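Local coordinates for protein dnab-like replicative helicase (Bacillus phage SPP1, PDB 3BH0) that probably hydrolyses ATP to drive 5'-3' unwinding of double-stranded DNA in phage replication, the chain being the ATPase domain of a DnaB-family helicase, at residues V98-S103 / N155-A160; D188-L193 / N204-I209; Y65-F70 / E219-V224; A226-S231 / S245-S250; E261-D266 / N277-I282. All coordinates share one frame; numbering follows the deposited sequence.

Contact 1. Residues V98-S103 / N155-A160; sequences VVNLHS and NIFDKA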
# COMPACT_ATOMS: atom_id res chain seq x y z
N VAL A 98 -12.95 2.68 1.34
CA VAL A 98 -12.72 3.48 0.14
C VAL A 98 -11.22 3.68 -0.10
O VAL A 98 -10.51 4.19 0.76
CB VAL A 98 -13.44 4.86 0.25
CG1 VAL A 98 -13.19 5.72 -1.00
CG2 VAL A 98 -14.93 4.67 0.46
N VAL A 99 -10.76 3.29 -1.29
CA VAL A 99 -9.35 3.42 -1.66
C VAL A 99 -9.13 4.50 -2.72
O VAL A 99 -9.69 4.43 -3.81
CB VAL A 99 -8.75 2.07 -2.13
CG1 VAL A 99 -7.24 2.22 -2.36
CG2 VAL A 99 -9.03 0.96 -1.11
N ASN A 100 -8.32 5.50 -2.38
CA ASN A 100 -7.89 6.52 -3.31
C ASN A 100 -6.46 6.21 -3.73
O ASN A 100 -5.53 6.34 -2.93
CB ASN A 100 -7.92 7.90 -2.65
CG ASN A 100 -9.28 8.58 -2.72
OD1 ASN A 100 -10.27 8.01 -3.18
ND2 ASN A 100 -9.33 9.84 -2.27
N LEU A 101 -6.29 5.79 -4.97
CA LEU A 101 -4.97 5.48 -5.48
C LEU A 101 -4.42 6.64 -6.28
O LEU A 101 -4.99 7.02 -7.31
CB LEU A 101 -4.99 4.20 -6.32
CG LEU A 101 -3.78 3.97 -7.23
CD1 LEU A 101 -2.44 3.81 -6.46
CD2 LEU A 101 -4.05 2.77 -8.16
N HIS A 102 -3.33 7.21 -5.79
CA HIS A 102 -2.67 8.30 -6.47
C HIS A 102 -1.48 7.72 -7.23
O HIS A 102 -0.44 7.40 -6.64
CB HIS A 102 -2.29 9.40 -5.49
CG HIS A 102 -3.48 10.14 -4.94
ND1 HIS A 102 -4.28 9.62 -3.94
CD2 HIS A 102 -4.02 11.33 -5.28
CE1 HIS A 102 -5.26 10.47 -3.69
NE2 HIS A 102 -5.12 11.51 -4.48
N SER A 103 -1.68 7.54 -8.53
CA SER A 103 -0.71 6.85 -9.35
C SER A 103 0.01 7.80 -10.29
O SER A 103 -0.52 8.25 -11.30
CB SER A 103 -1.35 5.66 -10.07
OG SER A 103 -1.73 5.98 -11.38
N ASN A 155 -10.75 4.50 -6.27
CA ASN A 155 -10.62 5.68 -7.10
C ASN A 155 -9.18 5.76 -7.51
O ASN A 155 -8.30 5.28 -6.78
CB ASN A 155 -10.97 6.95 -6.32
CG ASN A 155 -12.43 7.01 -5.93
OD1 ASN A 155 -12.79 6.70 -4.78
ND2 ASN A 155 -13.28 7.38 -6.88
N ILE A 156 -8.95 6.35 -8.68
CA ILE A 156 -7.59 6.51 -9.17
C ILE A 156 -7.36 7.95 -9.60
O ILE A 156 -8.15 8.52 -10.34
CB ILE A 156 -7.27 5.54 -10.33
CG1 ILE A 156 -7.58 4.09 -9.93
CG2 ILE A 156 -5.80 5.70 -10.74
CD1 ILE A 156 -7.39 3.04 -11.05
N PHE A 157 -6.25 8.53 -9.11
CA PHE A 157 -5.84 9.87 -9.53
C PHE A 157 -4.48 9.78 -10.20
O PHE A 157 -3.45 9.63 -9.53
CB PHE A 157 -5.79 10.82 -8.32
CG PHE A 157 -7.14 11.08 -7.68
CD1 PHE A 157 -7.83 12.26 -7.94
CD2 PHE A 157 -7.71 10.14 -6.81
CE1 PHE A 157 -9.07 12.49 -7.37
CE2 PHE A 157 -8.95 10.39 -6.21
CZ PHE A 157 -9.63 11.57 -6.49
N ASP A 158 -4.48 9.90 -11.52
CA ASP A 158 -3.30 9.57 -12.32
C ASP A 158 -2.50 10.77 -12.84
O ASP A 158 -1.62 10.59 -13.67
CB ASP A 158 -3.67 8.61 -13.47
CG ASP A 158 -4.38 9.31 -14.63
OD1 ASP A 158 -4.67 10.53 -14.53
OD2 ASP A 158 -4.64 8.63 -15.66
N LYS A 159 -2.79 11.97 -12.36
CA LYS A 159 -2.04 13.16 -12.75
C LYS A 159 -0.55 13.04 -12.42
O LYS A 159 -0.18 12.66 -11.30
CB LYS A 159 -2.61 14.40 -12.07
CG LYS A 159 -2.20 15.68 -12.73
CD LYS A 159 -2.61 16.88 -11.89
CE LYS A 159 -2.22 18.15 -12.60
NZ LYS A 159 -1.54 19.07 -11.65
N ALA A 160 0.29 13.34 -13.41
CA ALA A 160 1.73 13.15 -13.28
C ALA A 160 2.33 13.95 -12.10
O ALA A 160 3.14 13.42 -11.34
CB ALA A 160 2.45 13.47 -14.57
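Four backbone hydrogen bonds fasten residues 155-157 to strand 98-103 in parallel register. Asn155 N reaches Val99 O at 2.7 Å and Phe157 N reaches Leu101 O at 2.7 Å, both donors lying nearly along the C=O axis. The reverse bonds, Leu101 N to Asn155 O and Ser103 N to Phe157 O, come in above the carbonyl plane, and the last bends to 142°. Packing is close between His102 and Phe157. Both place CG anti to the carbonyl carbon, so the rings lie side by side with planes 8° apart, yet slid so far that they barely overlap. Phe157 CD2 sits over one imidazole face, toward its rim, and Phe157 CB approaches His102 CD2 to 3.6 Å. Two flat rings on neighbouring strands can thus lie nearly parallel under helix 164-176, whose Lys170 touches both. This is the edge of the parallel part of the mixed sheet in a RecA-like P-loop ATPase core: 154-157 is the outermost strand within the chain, whereas 98-103 also bonds to strand 183-188. On the sheet face bearing Leu101 and Ile156, packing is looser, with Leu101 CD2 4.2 Å from Ile156 CG1, and helix 108-119 covers both branched residues. Beyond the strand, exposed Lys159 carries its long chain away from the pair, NZ bonding to Gly161 O.

Contact 2. Residues D188-L193 / N204-I209; sequences DYLQLL and NQISQI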
# COMPACT_ATOMS: atom_id res chain seq x y z
N ASP A 188 1.27 5.81 -5.34
CA ASP A 188 2.27 5.12 -6.17
C ASP A 188 3.48 5.98 -6.33
O ASP A 188 3.69 6.73 -7.28
CB ASP A 188 1.82 4.52 -7.50
CG ASP A 188 2.90 3.57 -8.12
OD1 ASP A 188 4.05 3.47 -7.58
OD2 ASP A 188 2.61 2.92 -9.15
N TYR A 189 4.22 5.78 -5.27
CA TYR A 189 5.55 6.17 -4.96
C TYR A 189 5.84 7.62 -4.67
O TYR A 189 5.61 8.52 -5.47
CB TYR A 189 6.62 5.23 -5.56
CG TYR A 189 7.65 5.72 -6.51
CD1 TYR A 189 8.83 6.31 -6.05
CD2 TYR A 189 7.53 5.48 -7.88
CE1 TYR A 189 9.82 6.71 -6.92
CE2 TYR A 189 8.52 5.87 -8.77
CZ TYR A 189 9.66 6.48 -8.28
OH TYR A 189 10.62 6.88 -9.16
N LEU A 190 6.29 7.75 -3.42
CA LEU A 190 6.41 8.98 -2.69
C LEU A 190 7.41 9.94 -3.30
O LEU A 190 7.17 11.14 -3.29
CB LEU A 190 6.79 8.64 -1.24
CG LEU A 190 7.12 9.73 -0.20
CD1 LEU A 190 6.61 9.27 1.15
CD2 LEU A 190 8.61 10.06 -0.14
N GLN A 191 8.50 9.41 -3.83
CA GLN A 191 9.64 10.23 -4.27
C GLN A 191 9.38 10.89 -5.62
O GLN A 191 10.26 11.58 -6.15
CB GLN A 191 10.93 9.40 -4.32
CG GLN A 191 11.49 9.02 -2.95
CD GLN A 191 10.86 7.74 -2.36
OE1 GLN A 191 10.04 7.07 -2.99
NE2 GLN A 191 11.27 7.41 -1.14
N LEU A 192 8.18 10.66 -6.14
CA LEU A 192 7.69 11.29 -7.35
C LEU A 192 6.80 12.51 -7.03
O LEU A 192 6.48 13.31 -7.93
CB LEU A 192 6.86 10.26 -8.16
CG LEU A 192 7.36 9.78 -9.53
CD1 LEU A 192 8.83 9.45 -9.51
CD2 LEU A 192 6.55 8.60 -10.07
N LEU A 193 6.41 12.65 -5.77
CA LEU A 193 5.51 13.74 -5.36
C LEU A 193 6.17 15.10 -5.55
O LEU A 193 7.37 15.24 -5.38
CB LEU A 193 5.05 13.56 -3.91
CG LEU A 193 4.03 12.46 -3.62
CD1 LEU A 193 3.90 12.18 -2.13
CD2 LEU A 193 2.67 12.78 -4.22
N ASN A 204 15.50 17.61 2.25
CA ASN A 204 14.47 18.49 2.81
C ASN A 204 13.10 18.40 2.16
O ASN A 204 12.08 18.49 2.82
CB ASN A 204 14.93 19.95 2.80
CG ASN A 204 15.92 20.26 3.90
OD1 ASN A 204 16.33 19.37 4.66
ND2 ASN A 204 16.31 21.52 4.00
N GLN A 205 13.10 18.24 0.84
CA GLN A 205 11.87 18.00 0.10
C GLN A 205 11.20 16.70 0.53
O GLN A 205 10.00 16.67 0.78
CB GLN A 205 12.15 17.96 -1.39
CG GLN A 205 12.55 19.32 -2.00
CD GLN A 205 13.15 19.15 -3.38
OE1 GLN A 205 13.61 18.06 -3.73
NE2 GLN A 205 13.14 20.21 -4.17
N ILE A 206 11.98 15.61 0.62
CA ILE A 206 11.42 14.33 1.05
C ILE A 206 10.98 14.37 2.52
O ILE A 206 9.96 13.80 2.87
CB ILE A 206 12.38 13.13 0.81
CG1 ILE A 206 12.81 13.04 -0.66
CG2 ILE A 206 11.76 11.84 1.33
CD1 ILE A 206 11.73 12.63 -1.64
N SER A 207 11.76 15.05 3.36
CA SER A 207 11.39 15.27 4.75
C SER A 207 10.03 15.97 4.86
O SER A 207 9.15 15.49 5.59
CB SER A 207 12.47 16.09 5.45
OG SER A 207 13.63 15.30 5.70
N GLN A 208 9.87 17.07 4.13
CA GLN A 208 8.59 17.82 4.08
C GLN A 208 7.46 16.95 3.58
O GLN A 208 6.42 16.86 4.23
CB GLN A 208 8.69 19.08 3.22
CG GLN A 208 7.32 19.62 2.75
CD GLN A 208 6.88 19.03 1.40
OE1 GLN A 208 7.67 18.95 0.46
NE2 GLN A 208 5.62 18.63 1.30
N ILE A 209 7.65 16.29 2.44
CA ILE A 209 6.64 15.36 1.94
C ILE A 209 6.21 14.35 3.01
O ILE A 209 5.03 14.10 3.20
CB ILE A 209 7.09 14.61 0.66
CG1 ILE A 209 7.25 15.59 -0.51
CG2 ILE A 209 6.07 13.50 0.32
CD1 ILE A 209 8.06 15.02 -1.69
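Gln191 NE2 is gripped by one hydrogen bond, to Ser228 OG, and OE1 of the same amide accepts a second from Gln229 N. Each end of the amide thus has its own partner, which fixes the rotation of the group. The bend at chi2 (85°) turns the amide off the line of the chain, while the methylene CG before the bend meets Ile206 CD1 at 3.8 Å, the two side chains crossing at about a right angle. The rest is apolar and buried. Leu190, CG anti to its backbone N (chi1 175°), slides past Ile209 in the opposite direction and sets CD2 against Ile206 CG2 at 3.9 Å. Leu193 CD1 presses closest, 3.5 Å from Ile209 CG2. Beta-branched isoleucines one helical turn apart suit this ridge. The short 3-10 turn, with Leu193 N bonded to Leu190 O, thereby packs on helix 202-220, which links adjacent parallel strands 183-188 and 223-228: a beta-alpha-beta crossover typical of P-loop NTPases.

Contact 3. Residues Y65-F70 / E219-V224; sequences YKRRNF and ELDVVV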
# COMPACT_ATOMS: atom_id res chain seq x y z
N TYR A 65 -5.08 -1.53 9.68
CA TYR A 65 -4.57 -0.17 9.62
C TYR A 65 -5.53 0.75 10.34
O TYR A 65 -6.72 0.64 10.18
CB TYR A 65 -4.36 0.30 8.17
CG TYR A 65 -3.35 -0.51 7.39
CD1 TYR A 65 -2.08 -0.79 7.92
CD2 TYR A 65 -3.67 -1.01 6.13
CE1 TYR A 65 -1.16 -1.54 7.21
CE2 TYR A 65 -2.76 -1.77 5.41
CZ TYR A 65 -1.50 -2.03 5.95
OH TYR A 65 -0.60 -2.78 5.21
N LYS A 66 -4.98 1.66 11.13
CA LYS A 66 -5.78 2.57 11.93
C LYS A 66 -5.95 3.89 11.21
O LYS A 66 -5.02 4.38 10.57
CB LYS A 66 -5.14 2.83 13.31
CG LYS A 66 -4.63 1.59 14.07
CD LYS A 66 -5.72 0.54 14.33
CE LYS A 66 -5.13 -0.66 15.06
NZ LYS A 66 -5.76 -1.92 14.56
N ARG A 67 -7.14 4.47 11.35
CA ARG A 67 -7.44 5.81 10.89
C ARG A 67 -6.31 6.86 11.00
O ARG A 67 -6.32 7.85 10.28
CB ARG A 67 -8.69 6.32 11.62
CG ARG A 67 -9.92 5.42 11.47
CD ARG A 67 -11.01 6.09 10.62
NE ARG A 67 -12.33 5.51 10.86
CZ ARG A 67 -13.50 6.05 10.48
NH1 ARG A 67 -13.53 7.22 9.84
NH2 ARG A 67 -14.64 5.41 10.75
N ARG A 68 -5.32 6.67 11.84
CA ARG A 68 -4.24 7.67 11.88
C ARG A 68 -2.92 7.26 11.18
O ARG A 68 -2.01 8.08 11.00
CB ARG A 68 -3.99 8.11 13.34
CG ARG A 68 -3.06 7.22 14.16
CD ARG A 68 -1.72 7.91 14.43
NE ARG A 68 -0.76 6.98 15.04
CZ ARG A 68 0.48 7.27 15.41
NH1 ARG A 68 0.99 8.49 15.24
NH2 ARG A 68 1.23 6.33 15.96
N ASN A 69 -2.84 5.99 10.78
CA ASN A 69 -1.57 5.39 10.34
C ASN A 69 -0.98 5.97 9.06
O ASN A 69 -1.68 6.28 8.11
CB ASN A 69 -1.68 3.86 10.19
CG ASN A 69 -1.99 3.15 11.50
OD1 ASN A 69 -2.38 1.98 11.48
ND2 ASN A 69 -1.81 3.83 12.63
N PHE A 70 0.33 6.11 9.08
CA PHE A 70 1.09 6.43 7.90
C PHE A 70 1.96 5.20 7.65
O PHE A 70 2.90 4.93 8.40
CB PHE A 70 1.91 7.69 8.13
CG PHE A 70 2.80 8.06 7.00
CD1 PHE A 70 2.42 7.83 5.68
CD2 PHE A 70 4.03 8.67 7.25
CE1 PHE A 70 3.25 8.17 4.63
CE2 PHE A 70 4.87 9.01 6.20
CZ PHE A 70 4.48 8.77 4.89
N GLU A 219 -4.73 14.62 10.46
CA GLU A 219 -5.65 15.77 10.42
C GLU A 219 -6.94 15.44 9.69
O GLU A 219 -8.01 15.89 10.10
CB GLU A 219 -4.96 17.01 9.81
CG GLU A 219 -5.56 18.35 10.22
CD GLU A 219 -4.50 19.44 10.49
OE1 GLU A 219 -3.68 19.73 9.59
OE2 GLU A 219 -4.49 20.01 11.62
N LEU A 220 -6.85 14.66 8.61
CA LEU A 220 -8.05 14.21 7.90
C LEU A 220 -8.60 12.87 8.40
O LEU A 220 -9.69 12.46 8.02
CB LEU A 220 -7.83 14.17 6.37
CG LEU A 220 -7.29 15.45 5.72
CD1 LEU A 220 -7.16 15.25 4.20
CD2 LEU A 220 -8.18 16.66 6.07
N ASP A 221 -7.84 12.20 9.26
CA ASP A 221 -8.29 10.94 9.86
C ASP A 221 -8.38 9.80 8.82
O ASP A 221 -9.37 9.06 8.75
CB ASP A 221 -9.64 11.13 10.61
CG ASP A 221 -9.88 10.07 11.68
OD1 ASP A 221 -8.91 9.51 12.25
OD2 ASP A 221 -11.08 9.80 11.96
N VAL A 222 -7.31 9.66 8.03
CA VAL A 222 -7.24 8.60 7.01
C VAL A 222 -6.00 7.72 7.18
O VAL A 222 -5.04 8.10 7.84
CB VAL A 222 -7.28 9.18 5.56
CG1 VAL A 222 -8.65 9.82 5.27
CG2 VAL A 222 -6.12 10.17 5.29
N VAL A 223 -6.05 6.52 6.58
CA VAL A 223 -4.84 5.72 6.39
C VAL A 223 -4.09 6.23 5.15
O VAL A 223 -4.67 6.31 4.08
CB VAL A 223 -5.14 4.22 6.23
CG1 VAL A 223 -3.82 3.41 6.16
CG2 VAL A 223 -6.02 3.72 7.38
N VAL A 224 -2.83 6.61 5.32
CA VAL A 224 -1.97 6.92 4.18
C VAL A 224 -1.00 5.77 3.99
O VAL A 224 -0.35 5.35 4.95
CB VAL A 224 -1.23 8.25 4.36
CG1 VAL A 224 -0.32 8.54 3.18
CG2 VAL A 224 -2.26 9.38 4.53
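Tyr65 and Val223 cross at about a right angle, the tyrosine presenting its CB to Val223 CG1 at 3.7 Å while its ring leads away and its OH bonds to Gln88 and Glu261. Val223 CG2 fits against Lys66 O at 3.4 Å. A compact valine suits this place, where backbone crowds in. Phe70 and Val224 cross obliquely: Phe70 CG, anti to its backbone N (chi1 176°), brings CD1 to 3.8 Å from Val224 CG1, and Leu213 and Ala217 of helix 202-220 pack on this pair. Here strand 70-74 begins to run parallel to strand 223-228, neighbours in the RecA-like sheet; Val224 N bonds to Asn69 O at 3.0 Å, nearly along the C=O axis. The type I turn from Lys66 to Asn69 is closed by Asn69 N to Lys66 O, and Asn69 OD1 takes Lys66 N from above its carbonyl plane. Helix 202-220 ends in a Schellman motif with Asp221 as its positive-phi C' residue. Farther out, exposed Arg67 and Asp221 cross obliquely, guanidinium and carboxylate planes 17° apart. Arg67 NH1 stays 4.1 Å from Asp221 OD2, probably a general attraction of opposite charges, beyond salt-bridge range and with no N-H aimed at the oxygen.

Contact 4. Residues A226-S231 / S245-S250; sequences ALSQLS and SDLRES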
# COMPACT_ATOMS: atom_id res chain seq x y z
N ALA A 226 2.09 5.01 1.52
CA ALA A 226 3.03 5.46 0.53
C ALA A 226 4.03 4.35 0.15
O ALA A 226 4.70 3.76 1.01
CB ALA A 226 3.76 6.73 0.99
N LEU A 227 4.09 4.08 -1.15
CA LEU A 227 5.14 3.28 -1.76
C LEU A 227 6.41 4.12 -1.83
O LEU A 227 6.35 5.33 -2.06
CB LEU A 227 4.71 2.80 -3.16
CG LEU A 227 3.94 1.49 -3.25
CD1 LEU A 227 2.67 1.54 -2.43
CD2 LEU A 227 3.60 1.12 -4.70
N SER A 228 7.55 3.46 -1.65
CA SER A 228 8.83 4.13 -1.59
C SER A 228 9.91 3.26 -2.20
O SER A 228 9.94 2.04 -2.00
CB SER A 228 9.19 4.48 -0.14
OG SER A 228 10.54 4.89 -0.06
N GLN A 229 10.81 3.91 -2.93
CA GLN A 229 11.93 3.23 -3.52
C GLN A 229 12.96 3.03 -2.43
O GLN A 229 12.77 3.51 -1.31
CB GLN A 229 12.48 4.05 -4.70
CG GLN A 229 13.24 5.34 -4.34
CD GLN A 229 13.39 6.30 -5.56
OE1 GLN A 229 13.19 5.90 -6.71
NE2 GLN A 229 13.74 7.54 -5.30
N LEU A 230 14.03 2.30 -2.73
CA LEU A 230 15.14 2.10 -1.78
C LEU A 230 16.46 2.29 -2.49
O LEU A 230 16.53 2.19 -3.72
CB LEU A 230 15.09 0.71 -1.12
CG LEU A 230 14.06 0.55 -0.01
CD1 LEU A 230 13.83 -0.91 0.28
CD2 LEU A 230 14.49 1.27 1.24
N SER A 231 17.50 2.56 -1.69
CA SER A 231 18.87 2.75 -2.17
C SER A 231 19.37 1.54 -2.98
O SER A 231 19.11 0.39 -2.60
CB SER A 231 19.78 2.99 -0.97
OG SER A 231 21.12 3.22 -1.38
N SER A 245 18.15 1.67 7.53
CA SER A 245 19.20 2.53 6.99
C SER A 245 19.15 2.69 5.45
O SER A 245 19.72 3.64 4.91
CB SER A 245 20.59 2.02 7.42
OG SER A 245 20.98 0.88 6.66
N ASP A 246 18.46 1.79 4.75
CA ASP A 246 18.34 1.88 3.28
C ASP A 246 17.49 3.05 2.79
O ASP A 246 17.54 3.43 1.61
CB ASP A 246 17.82 0.56 2.70
CG ASP A 246 18.83 -0.56 2.84
OD1 ASP A 246 20.04 -0.29 2.69
OD2 ASP A 246 18.41 -1.71 3.11
N LEU A 247 16.72 3.64 3.69
CA LEU A 247 15.89 4.80 3.35
C LEU A 247 16.73 6.09 3.32
O LEU A 247 16.20 7.18 3.48
CB LEU A 247 14.70 4.90 4.32
CG LEU A 247 13.70 3.74 4.35
CD1 LEU A 247 12.98 3.64 5.70
CD2 LEU A 247 12.70 3.83 3.21
N ARG A 248 18.04 5.95 3.04
CA ARG A 248 19.06 7.03 3.18
C ARG A 248 18.65 8.44 2.77
O ARG A 248 18.63 9.34 3.61
CB ARG A 248 20.36 6.66 2.44
CG ARG A 248 21.60 7.46 2.89
CD ARG A 248 21.71 8.86 2.25
NE ARG A 248 22.94 9.53 2.69
CZ ARG A 248 23.26 10.80 2.45
NH1 ARG A 248 22.44 11.60 1.76
NH2 ARG A 248 24.42 11.29 2.89
N GLU A 249 18.34 8.60 1.49
CA GLU A 249 18.17 9.92 0.85
C GLU A 249 16.97 10.72 1.36
O GLU A 249 16.71 11.85 0.90
CB GLU A 249 18.12 9.76 -0.69
CG GLU A 249 19.32 9.01 -1.32
CD GLU A 249 19.09 7.50 -1.49
OE1 GLU A 249 18.38 6.89 -0.65
OE2 GLU A 249 19.63 6.91 -2.45
N SER A 250 16.28 10.15 2.34
CA SER A 250 15.02 10.68 2.84
C SER A 250 15.10 11.17 4.29
O SER A 250 14.60 12.26 4.62
CB SER A 250 13.94 9.59 2.71
OG SER A 250 13.92 9.05 1.38
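A loop packs here on the end of a central strand: residues 245-250, which lead into helix 252-256, lie against the chain as it leaves strand 223-228, the touching parts running about 98° apart. The contact is mixed. In its apolar part, Leu230 CD2 meets Leu247 CD2 at 3.7 Å and the methylene Asp246 CB at 3.7 Å, crossing both side chains obliquely. Leu247 starts out directed away, but CG anti to the carbonyl carbon and an extended chi2 (154°) bring its tip back; a leucine, branched one carbon further out than valine, can return a methyl to Leu230. In the other part Ser231 lies against the backbone of Asp246, joined by a single weak bond, Ser231 N to Asp246 O at 3.4 Å. A small serine lets the chains draw close, its CB resting on Asp246 O and its OG weakly bonded to Gln233 N. Ser228 OG donates to Gln229 O at 2.9 Å, in the carbonyl plane on a lone pair, while buried Asp246 OD2 takes Met243 N and a salt bridge from Arg237. Leu230 O bonds to Arg76 of the probable Walker A loop. This is the C-terminal edge of the parallel strands of a RecA-like core, where such ATPases place their nucleotide site.

Contact 5. Residues E261-D266 / N277-I282; sequences EFLYRD and NIVEVI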
# COMPACT_ATOMS: atom_id res chain seq x y z
N GLU A 261 6.68 -1.57 5.81
CA GLU A 261 6.81 -2.91 5.29
C GLU A 261 7.73 -2.96 4.07
O GLU A 261 7.47 -2.33 3.06
CB GLU A 261 5.44 -3.56 5.06
CG GLU A 261 4.35 -2.61 4.65
CD GLU A 261 2.96 -3.14 4.92
OE1 GLU A 261 2.52 -3.08 6.07
OE2 GLU A 261 2.27 -3.59 3.98
N PHE A 262 8.84 -3.67 4.23
CA PHE A 262 9.75 -3.97 3.13
C PHE A 262 9.30 -5.25 2.43
O PHE A 262 8.76 -6.16 3.06
CB PHE A 262 11.17 -4.17 3.64
CG PHE A 262 11.82 -2.93 4.20
CD1 PHE A 262 11.73 -1.72 3.55
CD2 PHE A 262 12.58 -3.01 5.36
CE1 PHE A 262 12.36 -0.58 4.06
CE2 PHE A 262 13.23 -1.88 5.88
CZ PHE A 262 13.11 -0.66 5.23
N LEU A 263 9.52 -5.30 1.12
CA LEU A 263 9.33 -6.51 0.34
C LEU A 263 10.68 -7.03 -0.14
O LEU A 263 11.54 -6.27 -0.57
CB LEU A 263 8.41 -6.26 -0.85
CG LEU A 263 6.87 -6.30 -0.73
CD1 LEU A 263 6.31 -6.20 0.68
CD2 LEU A 263 6.31 -5.20 -1.57
N TYR A 264 10.86 -8.34 -0.06
CA TYR A 264 12.05 -8.99 -0.53
C TYR A 264 11.62 -10.28 -1.18
O TYR A 264 10.88 -11.06 -0.59
CB TYR A 264 12.98 -9.25 0.64
CG TYR A 264 14.23 -10.02 0.31
CD1 TYR A 264 15.31 -9.40 -0.31
CD2 TYR A 264 14.34 -11.37 0.63
CE1 TYR A 264 16.47 -10.10 -0.60
CE2 TYR A 264 15.49 -12.08 0.34
CZ TYR A 264 16.55 -11.45 -0.27
OH TYR A 264 17.69 -12.15 -0.56
N ARG A 265 12.09 -10.50 -2.40
CA ARG A 265 11.79 -11.71 -3.15
C ARG A 265 13.11 -12.44 -3.41
O ARG A 265 13.86 -12.07 -4.31
CB ARG A 265 11.07 -11.31 -4.44
CG ARG A 265 10.45 -12.45 -5.20
CD ARG A 265 9.79 -11.92 -6.46
NE ARG A 265 10.20 -12.72 -7.61
CZ ARG A 265 10.94 -12.27 -8.63
NH1 ARG A 265 11.33 -11.00 -8.68
NH2 ARG A 265 11.27 -13.09 -9.61
N ASP A 266 13.42 -13.44 -2.59
CA ASP A 266 14.76 -14.07 -2.58
C ASP A 266 15.22 -14.59 -3.94
O ASP A 266 16.41 -14.54 -4.26
CB ASP A 266 14.87 -15.18 -1.51
CG ASP A 266 16.32 -15.64 -1.26
OD1 ASP A 266 16.88 -15.37 -0.18
OD2 ASP A 266 16.92 -16.26 -2.14
N ASN A 277 9.40 -18.44 -5.35
CA ASN A 277 8.11 -17.78 -5.47
C ASN A 277 7.56 -17.27 -4.13
O ASN A 277 6.34 -17.15 -3.95
CB ASN A 277 7.10 -18.69 -6.18
CG ASN A 277 7.46 -18.94 -7.65
OD1 ASN A 277 6.94 -19.88 -8.26
ND2 ASN A 277 8.32 -18.11 -8.21
N ILE A 278 8.46 -16.97 -3.20
CA ILE A 278 8.08 -16.37 -1.91
C ILE A 278 8.47 -14.89 -1.87
O ILE A 278 9.61 -14.53 -2.13
CB ILE A 278 8.69 -17.13 -0.70
CG1 ILE A 278 8.15 -18.57 -0.60
CG2 ILE A 278 8.48 -16.35 0.59
CD1 ILE A 278 6.70 -18.70 -0.12
N VAL A 279 7.49 -14.05 -1.56
CA VAL A 279 7.74 -12.67 -1.23
C VAL A 279 7.58 -12.55 0.27
O VAL A 279 6.51 -12.83 0.81
CB VAL A 279 6.77 -11.71 -1.96
CG1 VAL A 279 6.82 -10.31 -1.35
CG2 VAL A 279 7.10 -11.65 -3.43
N GLU A 280 8.64 -12.14 0.95
CA GLU A 280 8.50 -11.83 2.36
C GLU A 280 8.24 -10.34 2.64
O GLU A 280 8.93 -9.45 2.11
CB GLU A 280 9.65 -12.41 3.20
CG GLU A 280 11.04 -11.95 2.85
CD GLU A 280 12.10 -12.60 3.76
OE1 GLU A 280 12.26 -13.84 3.73
OE2 GLU A 280 12.77 -11.87 4.52
N VAL A 281 7.20 -10.10 3.43
CA VAL A 281 6.87 -8.79 3.91
C VAL A 281 7.59 -8.59 5.24
O VAL A 281 7.22 -9.18 6.26
CB VAL A 281 5.35 -8.62 4.07
CG1 VAL A 281 5.02 -7.23 4.54
CG2 VAL A 281 4.66 -8.90 2.75
N ILE A 282 8.65 -7.79 5.22
CA ILE A 282 9.40 -7.51 6.43
C ILE A 282 8.89 -6.22 7.06
O ILE A 282 9.10 -5.14 6.51
CB ILE A 282 10.92 -7.37 6.15
CG1 ILE A 282 11.40 -8.49 5.24
CG2 ILE A 282 11.71 -7.29 7.46
CD1 ILE A 282 12.82 -8.29 4.67
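Backbone hydrogen bonds come in two reciprocal pairs. Phe262 N to Ile282 O and Ile282 N to Phe262 O are both 2.7 Å; Tyr264 N to Glu280 O, at 3.1 Å, and Glu280 N to Tyr264 O, at 2.9 Å, repeat the pattern two residues along. C-H...O contacts fill the intervals. These strands run antiparallel, at 158°, where the sheet of the RecA-like core passes from parallel strand 259-265 to its antiparallel extension. Apolar packing occupies one face: Leu263 and Val281 lie side by side, CD1 to CG2 3.8 Å, with Phe84 of helix 81-93 against both. Branched residues suit this buried face. On the other, Tyr264 lies beside Glu280, whose CG is at the ring edge, near its plane, and 4.0 Å from CD2; Ile282 CD1 flanks Tyr264 CB at 4.1 Å. Charged groups gather toward the strand end, where Arg265 crosses Val279 obliquely, CG against CG2, and sends NH1 to Ser78 O of the probable Walker A loop and NE to Asp267.

Contacts 2, 3 and 4 are buried, while 1 and 5 are partly buried pairings lying on opposite sides of the chain's centre, about 25 Å apart between centres. Both 1 and 5 rest on ladders of backbone bonds, parallel in the first and antiparallel in the second. Contact 3 has a single bond between strands at the start of its pairing; contact 2 depends on aliphatic side chains, and contact 4 mixes one leucine pair with serine against backbone and a weak bond. Contacts 2 and 3 share helix 202-220; 3 and 4 share strand 223-228. His102 O with Asp188 N ties contact 1 to 2, Leu190 N with Leu227 O ties 2 to 4, and Leu230 packing on Phe262 joins 4 to 5.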